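Local coordinates for haloacid dehalogenase-like hydrolase (Salmonella enterica subsp. enterica serovar Typhi, PDB 4EZE), which probably catalyses the magnesium-dependent removal of phosphate from O-phosphoserine, the last step of serine biosynthesis, at residues A154-R159 and L239-A244; N224-R229 and D235-P240. All blocks are in the same frame, centred on the assembly; numbering follows the deposited sequence. Where two conformers were deposited one is given.

Interaction 1 (A154-R159 and L239-A244); sequences ASFTRR and LPIMNA
With chi1 at 39°, Thr157 sets its CG2 methyl beside its own backbone N, and Ile241, whose CG1 branch lies anti to the carbonyl carbon (chi1 -78°), sends its CD1 to meet it. The two methyl carbons, Thr157 CG2 and Ile241 CD1, come within 4.0 Å, and the side chains cross at about a right angle. The other branch of Ile241 serves a second partner: its CG2 stands 4.5 Å from CD2 of Phe156, approaching the ring obliquely. One isoleucine therefore spreads its two branches over neighbouring residues of helix 152-161. The same torsion that brings the methyl of Thr157 forward turns its hydroxyl back onto its own helix, where OG1 is hydrogen-bonded to Asn153 O. Asn224, at the end of strand 220-224, touches both Phe156 and Ile241. Helix 152-161 belongs to the run of helices that follows the predicted catalytic aspartates, consistent with the helical cap of phosphoserine phosphatases, and the side chain of Phe156 is about 8 Å from that of Asp116, the predicted proton donor. Only 104 Å² is buried between the two segments, all the touching groups being hydrocarbon; dispersion and the exclusion of water hold this seam, so fit of shape rather than directional bonding between the segments sets how they sit.

Interaction 2 (N224-R229 and D235-P240); sequences NTVEIR and DNITLP
Antiparallel backbones meet at the non-hydrogen-bonded pair Val226 and Ile237, CA atoms 4.5 Å apart, with one nearly straight hydrogen bond to either side: Thr238 N to Thr225 O (2.8 Å) and Glu227 N to Asn236 O (2.9 Å). The carbonyls of Thr225 and Asn236 each also take a CA-H...O contact, from Ile237 and Val226 respectively. Val226 and Ile237 lie side by side on one face, pointing the same way, with CG2 of the valine 4.0 Å from CG1 of the isoleucine. Ile237 continues from this pair onto Phe156, Thr157 and Ile160 of helix 152-161, while Val226 packs on Leu205 and Leu233. These strands, 226-229 and 232-237, form a two-stranded beta hairpin that projects beyond strand 220-224, an edge strand of the parallel sheet of the HAD domain. Past the bridge towards the hairpin's base, the threonines cross obliquely, and OG1 of Thr238 approaches CB of Thr225 at 3.2 Å. A water ties this end together by donating to both Thr225 O and Asn236 O and lying 2.7 Å from Thr238 OG1. A second water accepts the N-H of Thr225 and also bonds to Asn224 OD1 and Thr238 O. On the face away from Val226, Glu227 runs out extended, CG anti to its backbone N (chi1 177°), and its OE1 forms a salt bridge with Arg229 NH2 at 3.1 Å, the donor coming from the syn side but 24° out of the carboxylate plane.

Of the four segments, the one on helix 152-161 comes first; the chain then runs through strands 197-202 and 220-224 of the parallel sheet and enters 224-229 at the end of the latter. Interaction 2 closes a short loop, the five residues 230-234 that make the hairpin's turn and the start of its return strand, and these fall wholly within the much longer loop of some 79 residues that interaction 1 closes. The two share Leu239 and Pro240, where the hairpin's return strand gives way to the loop leading to helix 244-258. Asn224 links them: its OD1 makes a probable hydrogen bond with Met242 N. Together the contacts join helix, hairpin and the edge of the parallel sheet.

Interaction 1 (A154-R159 and L239-A244)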
loop_
_atom_site.group_PDB
_atom_site.type_symbol
_atom_site.label_atom_id
_atom_site.label_comp_id
_atom_site.label_asym_id
_atom_site.label_seq_id
_atom_site.Cartn_x
_atom_site.Cartn_y
_atom_site.Cartn_z
ATOM N N ALA A 154 11.431 -14.837 -13.576
ATOM C CA ALA A 154 12.745 -15.469 -13.548
ATOM C C ALA A 154 13.588 -14.840 -12.427
ATOM O O ALA A 154 14.417 -15.509 -11.803
ATOM C CB ALA A 154 13.424 -15.349 -14.910
ATOM N N SER A 155 13.332 -13.569 -12.134
ATOM C CA SER A 155 13.906 -12.952 -10.942
ATOM C C SER A 155 13.436 -13.708 -9.711
ATOM O O SER A 155 14.239 -14.120 -8.864
ATOM C CB SER A 155 13.469 -11.498 -10.830
ATOM O OG SER A 155 13.643 -11.017 -9.507
ATOM N N PHE A 156 12.124 -13.895 -9.610
ATOM C CA PHE A 156 11.576 -14.615 -8.467
ATOM C C PHE A 156 12.108 -16.059 -8.395
ATOM O O PHE A 156 12.542 -16.527 -7.342
ATOM C CB PHE A 156 10.033 -14.597 -8.483
ATOM C CG PHE A 156 9.426 -15.319 -7.318
ATOM C CD1 PHE A 156 9.316 -14.696 -6.087
ATOM C CD2 PHE A 156 9.019 -16.643 -7.435
ATOM C CE1 PHE A 156 8.799 -15.377 -4.992
ATOM C CE2 PHE A 156 8.491 -17.328 -6.344
ATOM C CZ PHE A 156 8.382 -16.691 -5.116
ATOM N N THR A 157 12.088 -16.775 -9.512
ATOM C CA THR A 157 12.506 -18.176 -9.468
ATOM C C THR A 157 13.976 -18.271 -9.070
ATOM O O THR A 157 14.355 -19.069 -8.203
ATOM C CB THR A 157 12.274 -18.898 -10.822
ATOM O OG1 THR A 157 12.601 -18.012 -11.894
ATOM C CG2 THR A 157 10.820 -19.292 -10.987
ATOM N N ARG A 158 14.810 -17.464 -9.723
ATOM C CA ARG A 158 16.250 -17.439 -9.420
ATOM C C ARG A 158 16.545 -17.196 -7.950
ATOM O O ARG A 158 17.330 -17.920 -7.336
ATOM C CB ARG A 158 16.969 -16.379 -10.249
ATOM C CG ARG A 158 17.696 -16.938 -11.455
ATOM C CD ARG A 158 18.125 -15.823 -12.393
ATOM N NE ARG A 158 19.172 -16.260 -13.312
ATOM C CZ ARG A 158 18.991 -17.141 -14.290
ATOM N NH1 ARG A 158 17.802 -17.695 -14.482
ATOM N NH2 ARG A 158 20.006 -17.476 -15.073
ATOM N N ARG A 159 15.924 -16.166 -7.386
ATOM C CA ARG A 159 16.156 -15.851 -5.976
ATOM C C ARG A 159 15.682 -16.961 -5.058
ATOM O O ARG A 159 16.346 -17.290 -4.071
ATOM C CB ARG A 159 15.513 -14.510 -5.606
ATOM C CG ARG A 159 16.282 -13.336 -6.207
ATOM C CD ARG A 159 15.674 -11.979 -5.877
ATOM N NE ARG A 159 14.383 -11.831 -6.529
ATOM C CZ ARG A 159 13.253 -11.574 -5.888
ATOM N NH1 ARG A 159 13.267 -11.380 -4.575
ATOM N NH2 ARG A 159 12.117 -11.473 -6.570
ATOM N N LEU A 239 2.796 -23.063 -9.822
ATOM C CA LEU A 239 2.507 -22.286 -11.058
ATOM C C LEU A 239 1.006 -22.190 -11.324
ATOM O O LEU A 239 0.267 -23.118 -11.001
ATOM C CB LEU A 239 3.149 -22.947 -12.276
ATOM C CG LEU A 239 4.592 -23.382 -12.077
ATOM C CD1 LEU A 239 5.053 -24.034 -13.367
ATOM C CD2 LEU A 239 5.473 -22.193 -11.656
ATOM N N PRO A 240 0.548 -21.083 -11.936
ATOM C CA PRO A 240 1.302 -19.942 -12.458
ATOM C C PRO A 240 1.766 -19.015 -11.326
ATOM O O PRO A 240 1.118 -18.944 -10.278
ATOM C CB PRO A 240 0.268 -19.221 -13.321
ATOM C CG PRO A 240 -1.039 -19.445 -12.567
ATOM C CD PRO A 240 -0.906 -20.807 -11.907
ATOM N N ILE A 241 2.880 -18.316 -11.540
ATOM C CA ILE A 241 3.493 -17.501 -10.493
ATOM C C ILE A 241 2.686 -16.232 -10.305
ATOM O O ILE A 241 2.135 -15.717 -11.269
ATOM C CB ILE A 241 4.963 -17.181 -10.846
ATOM C CG1 ILE A 241 5.845 -18.398 -10.549
ATOM C CG2 ILE A 241 5.473 -15.960 -10.097
ATOM C CD1 ILE A 241 6.972 -18.574 -11.537
ATOM N N MET A 242 2.626 -15.739 -9.067
ATOM C CA MET A 242 1.884 -14.528 -8.741
ATOM C C MET A 242 2.665 -13.298 -9.186
ATOM O O MET A 242 3.350 -12.675 -8.390
ATOM C CB MET A 242 1.639 -14.455 -7.231
ATOM C CG MET A 242 0.818 -13.249 -6.773
ATOM S SD MET A 242 -0.980 -13.406 -7.025
ATOM C CE MET A 242 -1.471 -14.191 -5.481
ATOM N N ASN A 243 2.577 -12.960 -10.462
ATOM C CA ASN A 243 3.212 -11.743 -10.961
ATOM C C ASN A 243 2.238 -10.590 -10.839
ATOM O O ASN A 243 1.243 -10.696 -10.110
ATOM C CB ASN A 243 3.657 -11.907 -12.424
ATOM C CG ASN A 243 2.514 -12.281 -13.346
ATOM O OD1 ASN A 243 1.334 -12.193 -12.981
ATOM N ND2 ASN A 243 2.860 -12.693 -14.556
ATOM N N ALA A 244 2.523 -9.500 -11.557
ATOM C CA ALA A 244 1.790 -8.249 -11.391
ATOM C C ALA A 244 0.347 -8.419 -11.864
ATOM O O ALA A 244 -0.603 -8.092 -11.150
ATOM C CB ALA A 244 2.486 -7.108 -12.131
#

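Interaction 2 (N224-R229 and D235-P240)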
loop_
_atom_site.group_PDB
_atom_site.type_symbol
_atom_site.label_atom_id
_atom_site.label_comp_id
_atom_site.label_asym_id
_atom_site.label_seq_id
_atom_site.Cartn_x
_atom_site.Cartn_y
_atom_site.Cartn_z
ATOM N N ASN A 224 2.790 -16.112 -3.788
ATOM C CA ASN A 224 3.391 -17.298 -4.404
ATOM C C ASN A 224 3.511 -18.381 -3.360
ATOM O O ASN A 224 3.561 -18.100 -2.161
ATOM C CB ASN A 224 4.771 -16.997 -4.939
ATOM C CG ASN A 224 4.735 -16.291 -6.254
ATOM O OD1 ASN A 224 4.254 -16.837 -7.236
ATOM N ND2 ASN A 224 5.284 -15.075 -6.296
ATOM N N THR A 225 3.559 -19.631 -3.802
ATOM C CA THR A 225 3.682 -20.713 -2.855
ATOM C C THR A 225 4.959 -21.473 -3.170
ATOM O O THR A 225 5.169 -21.900 -4.309
ATOM C CB THR A 225 2.470 -21.663 -2.887
ATOM O OG1 THR A 225 1.263 -20.906 -3.064
ATOM C CG2 THR A 225 2.369 -22.442 -1.575
ATOM N N VAL A 226 5.833 -21.602 -2.178
ATOM C CA VAL A 226 7.037 -22.424 -2.347
ATOM C C VAL A 226 6.999 -23.525 -1.309
ATOM O O VAL A 226 6.946 -23.251 -0.111
ATOM C CB VAL A 226 8.304 -21.592 -2.213
ATOM C CG1 VAL A 226 9.532 -22.478 -2.429
ATOM C CG2 VAL A 226 8.253 -20.450 -3.231
ATOM N N GLU A 227 6.968 -24.771 -1.774
ATOM C CA GLU A 227 6.759 -25.894 -0.878
ATOM C C GLU A 227 7.921 -26.036 0.091
ATOM O O GLU A 227 9.067 -25.783 -0.251
ATOM C CB GLU A 227 6.605 -27.192 -1.669
ATOM C CG GLU A 227 6.466 -28.413 -0.773
ATOM C CD GLU A 227 6.745 -29.720 -1.506
ATOM O OE1 GLU A 227 7.337 -29.698 -2.606
ATOM O OE2 GLU A 227 6.378 -30.780 -0.971
ATOM N N ILE A 228 7.604 -26.441 1.303
ATOM C CA ILE A 228 8.596 -26.762 2.304
ATOM C C ILE A 228 8.400 -28.222 2.642
ATOM O O ILE A 228 7.297 -28.643 2.990
ATOM C CB ILE A 228 8.383 -25.954 3.587
ATOM C CG1 ILE A 228 8.948 -24.544 3.427
ATOM C CG2 ILE A 228 8.999 -26.682 4.773
ATOM C CD1 ILE A 228 8.410 -23.556 4.448
ATOM N N ARG A 229 9.470 -28.994 2.521
ATOM C CA ARG A 229 9.411 -30.427 2.747
ATOM C C ARG A 229 10.595 -30.872 3.607
ATOM O O ARG A 229 11.719 -30.383 3.425
ATOM C CB ARG A 229 9.415 -31.168 1.414
ATOM C CG ARG A 229 8.786 -32.549 1.513
ATOM C CD ARG A 229 9.041 -33.366 0.269
ATOM N NE ARG A 229 8.938 -32.567 -0.955
ATOM C CZ ARG A 229 9.013 -33.072 -2.185
ATOM N NH1 ARG A 229 9.190 -34.375 -2.363
ATOM N NH2 ARG A 229 8.908 -32.276 -3.242
ATOM N N ASP A 235 12.471 -25.899 -3.968
ATOM C CA ASP A 235 12.276 -24.968 -5.071
ATOM C C ASP A 235 11.023 -25.367 -5.850
ATOM O O ASP A 235 10.930 -25.090 -7.049
ATOM C CB ASP A 235 13.456 -25.027 -6.037
ATOM C CG ASP A 235 13.594 -26.403 -6.694
ATOM O OD1 ASP A 235 12.710 -27.255 -6.473
ATOM O OD2 ASP A 235 14.573 -26.632 -7.430
ATOM N N ASN A 236 10.080 -26.054 -5.201
ATOM C CA ASN A 236 8.807 -26.346 -5.845
ATOM C C ASN A 236 7.878 -25.142 -5.706
ATOM O O ASN A 236 7.213 -24.952 -4.677
ATOM C CB ASN A 236 8.184 -27.633 -5.281
ATOM C CG ASN A 236 9.103 -28.835 -5.423
ATOM O OD1 ASN A 236 9.960 -28.882 -6.319
ATOM N ND2 ASN A 236 8.949 -29.806 -4.527
ATOM N N ILE A 237 7.874 -24.315 -6.741
ATOM C CA ILE A 237 7.074 -23.117 -6.762
ATOM C C ILE A 237 5.728 -23.425 -7.447
ATOM O O ILE A 237 5.702 -23.925 -8.564
ATOM C CB ILE A 237 7.805 -21.993 -7.533
ATOM C CG1 ILE A 237 9.152 -21.668 -6.884
ATOM C CG2 ILE A 237 6.974 -20.713 -7.557
ATOM C CD1 ILE A 237 9.895 -20.573 -7.610
ATOM N N THR A 238 4.613 -23.147 -6.780
ATOM C CA THR A 238 3.283 -23.314 -7.415
ATOM C C THR A 238 3.117 -22.452 -8.676
ATOM O O THR A 238 3.274 -21.232 -8.603
ATOM C CB THR A 238 2.198 -22.881 -6.434
ATOM O OG1 THR A 238 2.229 -23.746 -5.300
ATOM C CG2 THR A 238 0.781 -22.907 -7.092
ATOM N N LEU A 239 2.796 -23.063 -9.822
ATOM C CA LEU A 239 2.507 -22.286 -11.058
ATOM C C LEU A 239 1.006 -22.190 -11.324
ATOM O O LEU A 239 0.267 -23.118 -11.001
ATOM C CB LEU A 239 3.149 -22.947 -12.276
ATOM C CG LEU A 239 4.592 -23.382 -12.077
ATOM C CD1 LEU A 239 5.053 -24.034 -13.367
ATOM C CD2 LEU A 239 5.473 -22.193 -11.656
ATOM N N PRO A 240 0.548 -21.083 -11.936
ATOM C CA PRO A 240 1.302 -19.942 -12.458
ATOM C C PRO A 240 1.766 -19.015 -11.326
ATOM O O PRO A 240 1.118 -18.944 -10.278
ATOM C CB PRO A 240 0.268 -19.221 -13.321
ATOM C CG PRO A 240 -1.039 -19.445 -12.567
ATOM C CD PRO A 240 -0.906 -20.807 -11.907
HETATM O O HOH W 1 3.590 -19.286 -6.716
HETATM O O HOH W 2 4.412 -24.959 -4.313
#